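Local coordinates for protein carbohydrate binding module (Ruminococcus flavefaciens, PDB 4V1K) that probably binds plant cell-wall polysaccharide as a non-catalytic module of the cellulosomal family 9 glycoside hydrolase Cel9A, at residues N47-K52 with T123-V128. Numbering follows the deposited sequence. Where two conformers were deposited one is given.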
loop_
_atom_site.group_PDB
_atom_site.type_symbol
_atom_site.label_atom_id
_atom_site.label_comp_id
_atom_site.label_asym_id
_atom_site.label_seq_id
_atom_site.Cartn_x
_atom_site.Cartn_y
_atom_site.Cartn_z
ATOM N N ASN A 47 6.204 -2.511 4.768
ATOM C CA ASN A 47 7.048 -2.814 5.934
ATOM C C ASN A 47 7.158 -1.578 6.798
ATOM O O ASN A 47 7.620 -0.519 6.328
ATOM C CB ASN A 47 8.412 -3.325 5.481
ATOM C CG ASN A 47 8.290 -4.614 4.711
ATOM O OD1 ASN A 47 7.871 -5.627 5.259
ATOM N ND2 ASN A 47 8.610 -4.576 3.436
ATOM N N ILE A 48 6.733 -1.719 8.050
ATOM C CA ILE A 48 6.709 -0.578 8.961
ATOM C C ILE A 48 7.470 -0.855 10.243
ATOM O O ILE A 48 7.640 -2.013 10.635
ATOM C CB ILE A 48 5.267 -0.113 9.297
ATOM C CG1 ILE A 48 4.480 -1.165 10.085
ATOM C CG2 ILE A 48 4.499 0.276 8.055
ATOM C CD1 ILE A 48 3.148 -0.671 10.641
ATOM N N SER A 49 7.899 0.220 10.896
ATOM C CA SER A 49 8.596 0.135 12.170
ATOM C C SER A 49 8.267 1.308 13.072
ATOM O O SER A 49 7.766 2.354 12.616
ATOM C CB SER A 49 10.102 -0.013 11.928
ATOM O OG SER A 49 10.691 1.160 11.415
ATOM N N ALA A 50 8.544 1.148 14.355
ATOM C CA ALA A 50 8.199 2.144 15.348
ATOM C C ALA A 50 9.183 2.033 16.507
ATOM O O ALA A 50 10.054 1.135 16.528
ATOM C CB ALA A 50 6.767 1.922 15.819
ATOM N N ASN A 51 9.064 2.951 17.459
ATOM C CA ASN A 51 9.912 2.955 18.637
ATOM C C ASN A 51 9.322 2.173 19.818
ATOM O O ASN A 51 9.892 2.150 20.910
ATOM C CB ASN A 51 10.208 4.408 19.021
ATOM C CG ASN A 51 11.174 5.064 18.054
ATOM O OD1 ASN A 51 12.016 4.393 17.465
ATOM N ND2 ASN A 51 11.049 6.366 17.875
ATOM N N LYS A 52 8.175 1.540 19.592
ATOM C CA LYS A 52 7.500 0.748 20.607
ATOM C C LYS A 52 6.680 -0.302 19.878
ATOM O O LYS A 52 6.608 -0.289 18.639
ATOM C CB LYS A 52 6.609 1.653 21.456
ATOM C CG LYS A 52 5.567 2.407 20.655
ATOM C CD LYS A 52 4.810 3.426 21.503
ATOM C CE LYS A 52 3.719 2.752 22.318
ATOM N NZ LYS A 52 2.740 3.734 22.858
ATOM N N THR A 123 7.110 4.527 10.927
ATOM C CA THR A 123 7.790 4.786 9.648
ATOM C C THR A 123 7.489 3.696 8.633
ATOM O O THR A 123 7.504 2.486 8.962
ATOM C CB THR A 123 9.324 4.896 9.854
ATOM O OG1 THR A 123 9.615 5.942 10.794
ATOM C CG2 THR A 123 10.035 5.234 8.538
ATOM N N ILE A 124 7.162 4.129 7.415
ATOM C CA ILE A 124 7.073 3.222 6.254
ATOM C C ILE A 124 8.494 3.054 5.727
ATOM O O ILE A 124 9.063 3.958 5.034
ATOM C CB ILE A 124 6.109 3.767 5.157
ATOM C CG1 ILE A 124 4.694 3.904 5.736
ATOM C CG2 ILE A 124 6.096 2.864 3.913
ATOM C CD1 ILE A 124 3.723 4.616 4.799
ATOM N N ASP A 125 9.077 1.906 6.056
ATOM C CA ASP A 125 10.453 1.629 5.657
ATOM C C ASP A 125 10.586 1.181 4.206
ATOM O O ASP A 125 11.548 1.579 3.515
ATOM C CB ASP A 125 11.064 0.583 6.576
ATOM C CG ASP A 125 11.170 1.059 8.030
ATOM O OD1 ASP A 125 11.614 2.195 8.288
ATOM O OD2 ASP A 125 10.834 0.261 8.917
ATOM N N SER A 126 9.659 0.338 3.754
ATOM C CA SER A 126 9.638 -0.081 2.368
ATOM C C SER A 126 8.236 -0.467 1.890
ATOM O O SER A 126 7.374 -0.792 2.707
ATOM C CB SER A 126 10.627 -1.227 2.135
ATOM O OG SER A 126 10.315 -2.379 2.883
ATOM N N VAL A 127 8.043 -0.395 0.569
ATOM C CA VAL A 127 6.850 -0.894 -0.099
ATOM C C VAL A 127 7.356 -1.842 -1.196
ATOM O O VAL A 127 8.267 -1.490 -1.954
ATOM C CB VAL A 127 5.961 0.225 -0.678
ATOM C CG1 VAL A 127 4.711 -0.388 -1.311
ATOM C CG2 VAL A 127 5.606 1.258 0.393
ATOM N N VAL A 128 6.775 -3.044 -1.246
ATOM C CA VAL A 128 7.188 -4.120 -2.142
ATOM C C VAL A 128 6.030 -4.560 -3.028
ATOM O O VAL A 128 4.938 -4.805 -2.530
ATOM C CB VAL A 128 7.721 -5.340 -1.353
ATOM C CG1 VAL A 128 8.252 -6.412 -2.289
ATOM C CG2 VAL A 128 8.849 -4.914 -0.422
#
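Asp125 and Ser126 both lie opposite Asn47, which makes this meeting of two antiparallel strands a worked example of the classic beta bulge, set in a four-stranded sheet of a beta-rich carbohydrate-binding module. The backbone carries the motif: Asn47 O accepts from Asp125 N at 2.8 Å and, weakly, from Ser126 N at 3.4 Å, while Asn47 N donates to Ser126 O. Beyond the bulge, Ser49 and Thr123 form a regular hydrogen-bonded pair, with Thr123 N 2.8 Å from Ser49 O.

On the buried face, apolar contact is light: Ile48 CG2 lies 4.3 Å from Ile124 CG1, and Phe28 of strand 25-29 packs against Ile124. Two side-chain bonds lie on the face that carries Asn47, Ser49 and Ser126. Asp125, the extra residue of the bulge, directs its side chain toward strand 41-49, where Ser49 OG, placed between its own backbone N and carbonyl carbon (chi1 70°), donates to the syn lone pair of Asp125 OD2 at 2.7 Å. An alanine in place of this aspartate would probably leave the Ser49 hydroxyl without its acceptor and free to turn. The Asn47 amide is gripped at both ends, OD1 by Thr89 OG1 of strand 87-93 and ND2 by Ser126 OG, 2.8 Å away, with the hydroxyl oxygen 19° out of the amide plane.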